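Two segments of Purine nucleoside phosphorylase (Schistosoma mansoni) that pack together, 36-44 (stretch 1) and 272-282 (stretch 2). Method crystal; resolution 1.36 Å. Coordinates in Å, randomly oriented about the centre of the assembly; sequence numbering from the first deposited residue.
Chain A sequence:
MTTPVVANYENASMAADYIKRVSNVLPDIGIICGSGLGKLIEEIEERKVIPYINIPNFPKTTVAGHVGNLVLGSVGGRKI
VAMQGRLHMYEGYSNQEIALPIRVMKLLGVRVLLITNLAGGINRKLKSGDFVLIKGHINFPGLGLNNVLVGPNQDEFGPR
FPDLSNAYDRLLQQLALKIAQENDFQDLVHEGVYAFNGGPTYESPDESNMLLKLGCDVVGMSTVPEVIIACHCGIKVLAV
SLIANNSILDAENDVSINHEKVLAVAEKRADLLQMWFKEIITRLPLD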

# COMPACT_ATOMS: atom_id res chain seq x y z
N GLY A 36 17.91 10.45 -17.77
CA GLY A 36 18.35 10.62 -19.13
C GLY A 36 17.68 11.76 -19.88
O GLY A 36 18.00 11.97 -21.06
N LEU A 37 16.78 12.49 -19.23
CA LEU A 37 16.02 13.57 -19.86
C LEU A 37 16.35 14.92 -19.24
O LEU A 37 15.53 15.83 -19.24
CB LEU A 37 14.52 13.31 -19.76
CG LEU A 37 14.06 11.94 -20.25
CD1 LEU A 37 12.56 11.80 -20.05
CD2 LEU A 37 14.44 11.76 -21.71
N GLY A 38 17.55 15.06 -18.69
CA GLY A 38 17.90 16.24 -17.93
C GLY A 38 18.74 17.26 -18.67
O GLY A 38 19.20 18.22 -18.04
N LYS A 39 18.94 17.10 -19.98
CA LYS A 39 19.91 17.95 -20.66
C LYS A 39 19.47 19.40 -20.74
O LYS A 39 20.31 20.29 -20.82
CB LYS A 39 20.28 17.38 -22.03
N LEU A 40 18.15 19.67 -20.70
CA LEU A 40 17.69 21.05 -20.67
C LEU A 40 18.27 21.80 -19.48
O LEU A 40 18.59 22.99 -19.58
CB LEU A 40 16.16 21.11 -20.62
CG LEU A 40 15.54 22.52 -20.60
CD1 LEU A 40 15.94 23.30 -21.85
CD2 LEU A 40 14.04 22.44 -20.47
N ILE A 41 18.42 21.12 -18.34
CA ILE A 41 19.04 21.73 -17.17
C ILE A 41 20.46 22.18 -17.49
O ILE A 41 20.92 23.22 -17.00
CB ILE A 41 19.00 20.75 -15.98
CG1 ILE A 41 17.55 20.36 -15.67
CG2 ILE A 41 19.66 21.36 -14.75
CD1 ILE A 41 17.42 19.30 -14.59
N GLU A 42 21.17 21.42 -18.32
CA GLU A 42 22.52 21.81 -18.70
C GLU A 42 22.54 23.04 -19.60
O GLU A 42 23.60 23.66 -19.75
CB GLU A 42 23.24 20.64 -19.39
N GLU A 43 21.41 23.40 -20.19
CA GLU A 43 21.33 24.54 -21.10
C GLU A 43 20.67 25.77 -20.48
O GLU A 43 20.37 26.73 -21.19
CB GLU A 43 20.60 24.14 -22.39
CG GLU A 43 21.31 23.06 -23.18
CD GLU A 43 22.69 23.48 -23.65
OE1 GLU A 43 22.89 24.68 -23.92
OE2 GLU A 43 23.58 22.60 -23.74
N ILE A 44 20.43 25.75 -19.16
CA ILE A 44 19.88 26.93 -18.49
C ILE A 44 20.88 28.08 -18.59
O ILE A 44 22.08 27.91 -18.36
CB ILE A 44 19.56 26.56 -17.04
CG1 ILE A 44 18.45 25.51 -16.99
CG2 ILE A 44 19.14 27.78 -16.26
CD1 ILE A 44 18.23 24.93 -15.62
N LEU A 272 14.64 15.82 -28.76
CA LEU A 272 13.30 16.26 -29.12
C LEU A 272 12.53 16.74 -27.90
O LEU A 272 11.86 17.78 -27.95
CB LEU A 272 12.55 15.11 -29.80
CG LEU A 272 11.12 15.43 -30.25
CD1 LEU A 272 11.09 16.58 -31.25
CD2 LEU A 272 10.44 14.19 -30.82
N LEU A 273 12.65 16.02 -26.78
CA LEU A 273 11.95 16.43 -25.57
C LEU A 273 12.49 17.75 -25.04
O LEU A 273 11.72 18.59 -24.56
CB LEU A 273 12.07 15.32 -24.53
CG LEU A 273 11.32 15.54 -23.22
CD1 LEU A 273 9.82 15.65 -23.46
CD2 LEU A 273 11.63 14.40 -22.27
N GLN A 274 13.80 17.97 -25.14
CA GLN A 274 14.36 19.25 -24.71
C GLN A 274 13.81 20.39 -25.55
O GLN A 274 13.42 21.44 -25.02
CB GLN A 274 15.89 19.24 -24.81
CG GLN A 274 16.47 20.58 -24.36
CD GLN A 274 17.82 20.90 -24.97
OE1 GLN A 274 18.27 20.24 -25.91
NE2 GLN A 274 18.47 21.92 -24.43
N MET A 275 13.79 20.22 -26.87
CA MET A 275 13.25 21.25 -27.75
C MET A 275 11.79 21.51 -27.43
O MET A 275 11.35 22.67 -27.35
CB MET A 275 13.44 20.80 -29.21
CG MET A 275 13.15 21.85 -30.27
SD MET A 275 11.39 22.12 -30.53
CE MET A 275 10.83 20.46 -30.75
N TRP A 276 11.02 20.45 -27.20
CA TRP A 276 9.60 20.58 -26.91
C TRP A 276 9.38 21.38 -25.64
O TRP A 276 8.60 22.34 -25.61
CB TRP A 276 9.02 19.18 -26.75
CG TRP A 276 7.54 19.07 -26.71
CD1 TRP A 276 6.62 20.02 -27.04
CD2 TRP A 276 6.80 17.90 -26.37
NE1 TRP A 276 5.34 19.51 -26.90
CE2 TRP A 276 5.43 18.21 -26.49
CE3 TRP A 276 7.17 16.61 -25.95
CZ2 TRP A 276 4.42 17.28 -26.21
CZ3 TRP A 276 6.17 15.69 -25.68
CH2 TRP A 276 4.81 16.03 -25.81
N PHE A 277 10.08 21.00 -24.56
CA PHE A 277 9.88 21.67 -23.28
C PHE A 277 10.42 23.09 -23.30
O PHE A 277 9.84 23.97 -22.65
CB PHE A 277 10.46 20.82 -22.15
CG PHE A 277 9.46 19.88 -21.54
CD1 PHE A 277 8.75 19.00 -22.34
CD2 PHE A 277 9.20 19.91 -20.19
CE1 PHE A 277 7.79 18.15 -21.78
CE2 PHE A 277 8.26 19.06 -19.63
CZ PHE A 277 7.55 18.19 -20.44
N LYS A 278 11.51 23.35 -24.03
CA LYS A 278 11.95 24.74 -24.18
C LYS A 278 10.86 25.59 -24.81
O LYS A 278 10.57 26.70 -24.34
CB LYS A 278 13.25 24.79 -24.99
CG LYS A 278 13.84 26.18 -25.17
CD LYS A 278 15.16 26.09 -25.95
CE LYS A 278 15.75 27.45 -26.24
NZ LYS A 278 17.02 27.34 -27.02
N GLU A 279 10.21 25.08 -25.85
CA GLU A 279 9.14 25.83 -26.50
C GLU A 279 7.92 25.97 -25.60
O GLU A 279 7.28 27.02 -25.57
CB GLU A 279 8.77 25.21 -27.85
CG GLU A 279 7.68 25.96 -28.62
CD GLU A 279 8.14 27.31 -29.15
OE1 GLU A 279 9.34 27.63 -29.05
OE2 GLU A 279 7.28 28.04 -29.68
N ILE A 280 7.58 24.92 -24.85
CA ILE A 280 6.50 25.03 -23.87
C ILE A 280 6.78 26.17 -22.90
O ILE A 280 5.92 27.02 -22.63
CB ILE A 280 6.27 23.70 -23.14
CG1 ILE A 280 5.69 22.65 -24.09
CG2 ILE A 280 5.34 23.90 -21.93
CD1 ILE A 280 5.72 21.23 -23.54
N ILE A 281 8.02 26.23 -22.39
CA ILE A 281 8.40 27.28 -21.45
C ILE A 281 8.23 28.66 -22.08
O ILE A 281 7.64 29.57 -21.48
CB ILE A 281 9.83 27.04 -20.93
CG1 ILE A 281 9.86 25.80 -20.04
CG2 ILE A 281 10.35 28.26 -20.18
CD1 ILE A 281 11.26 25.31 -19.69
N THR A 282 8.74 28.85 -23.31
CA THR A 282 8.61 30.15 -23.96
C THR A 282 7.16 30.53 -24.21
O THR A 282 6.83 31.72 -24.26
CB THR A 282 9.37 30.19 -25.29
OG1 THR A 282 8.59 29.53 -26.30
CG2 THR A 282 10.70 29.52 -25.18

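What anchors the short, weakly bonded turn of stretch 1 to the helix of stretch 2? Chiefly Leu40, which has the largest area covered by the other stretch, 98 Å² of its surface. Its side chain fits as a knob into a hole formed by Gln274, Phe277, Lys278 and Ile281, residues spaced so that the helix brings them to one face. Although the CA-to-CB bond of Leu40 points sideways, chi1 t and chi2 p carry both methyls into the hole. Leu40 CD1 lies 3.7 Å from Gln274 CG, and Leu40 CD2 lies 4.1 Å from Ile281 CD1 and 4.3 Å from Phe277 CB. A branched, wholly apolar side chain suits this buried place.

How does a polar residue such as Gln274 come to lose 81 Å² here? Its CA-to-CB bond points toward stretch 1, and chi1 and chi2, both t, extend the chain along the turn. The aliphatic CG packs against Leu40, while the amide reaches Glu43, with Gln274 NE2 3.3 Å from Glu43 CG. That approach is to a carbon, and no hydrogen bond crosses between the modelled atoms of the two stretches. Glu43 is exposed and Gln274 partly so, so a polar amide is tolerable here.

What closes the contact beyond Gln274? Leu273 points toward stretch 1 and meets Leu37, with Leu273 CD2 3.5 Å from Leu37 CD1. Both leucines are buried, and their methyl groups make a second apolar contact.

Why can Phe277 and Lys278 share the wall around Leu40? Each offers carbon near its backbone: Phe277 CB faces Leu40, while its ring leads away, and Lys278 CB is 4.4 Å from Leu40 CD1. The lysine side chain, t at all four chi angles, then runs out fully extended from this exposed residue, carrying NZ away from Leu40.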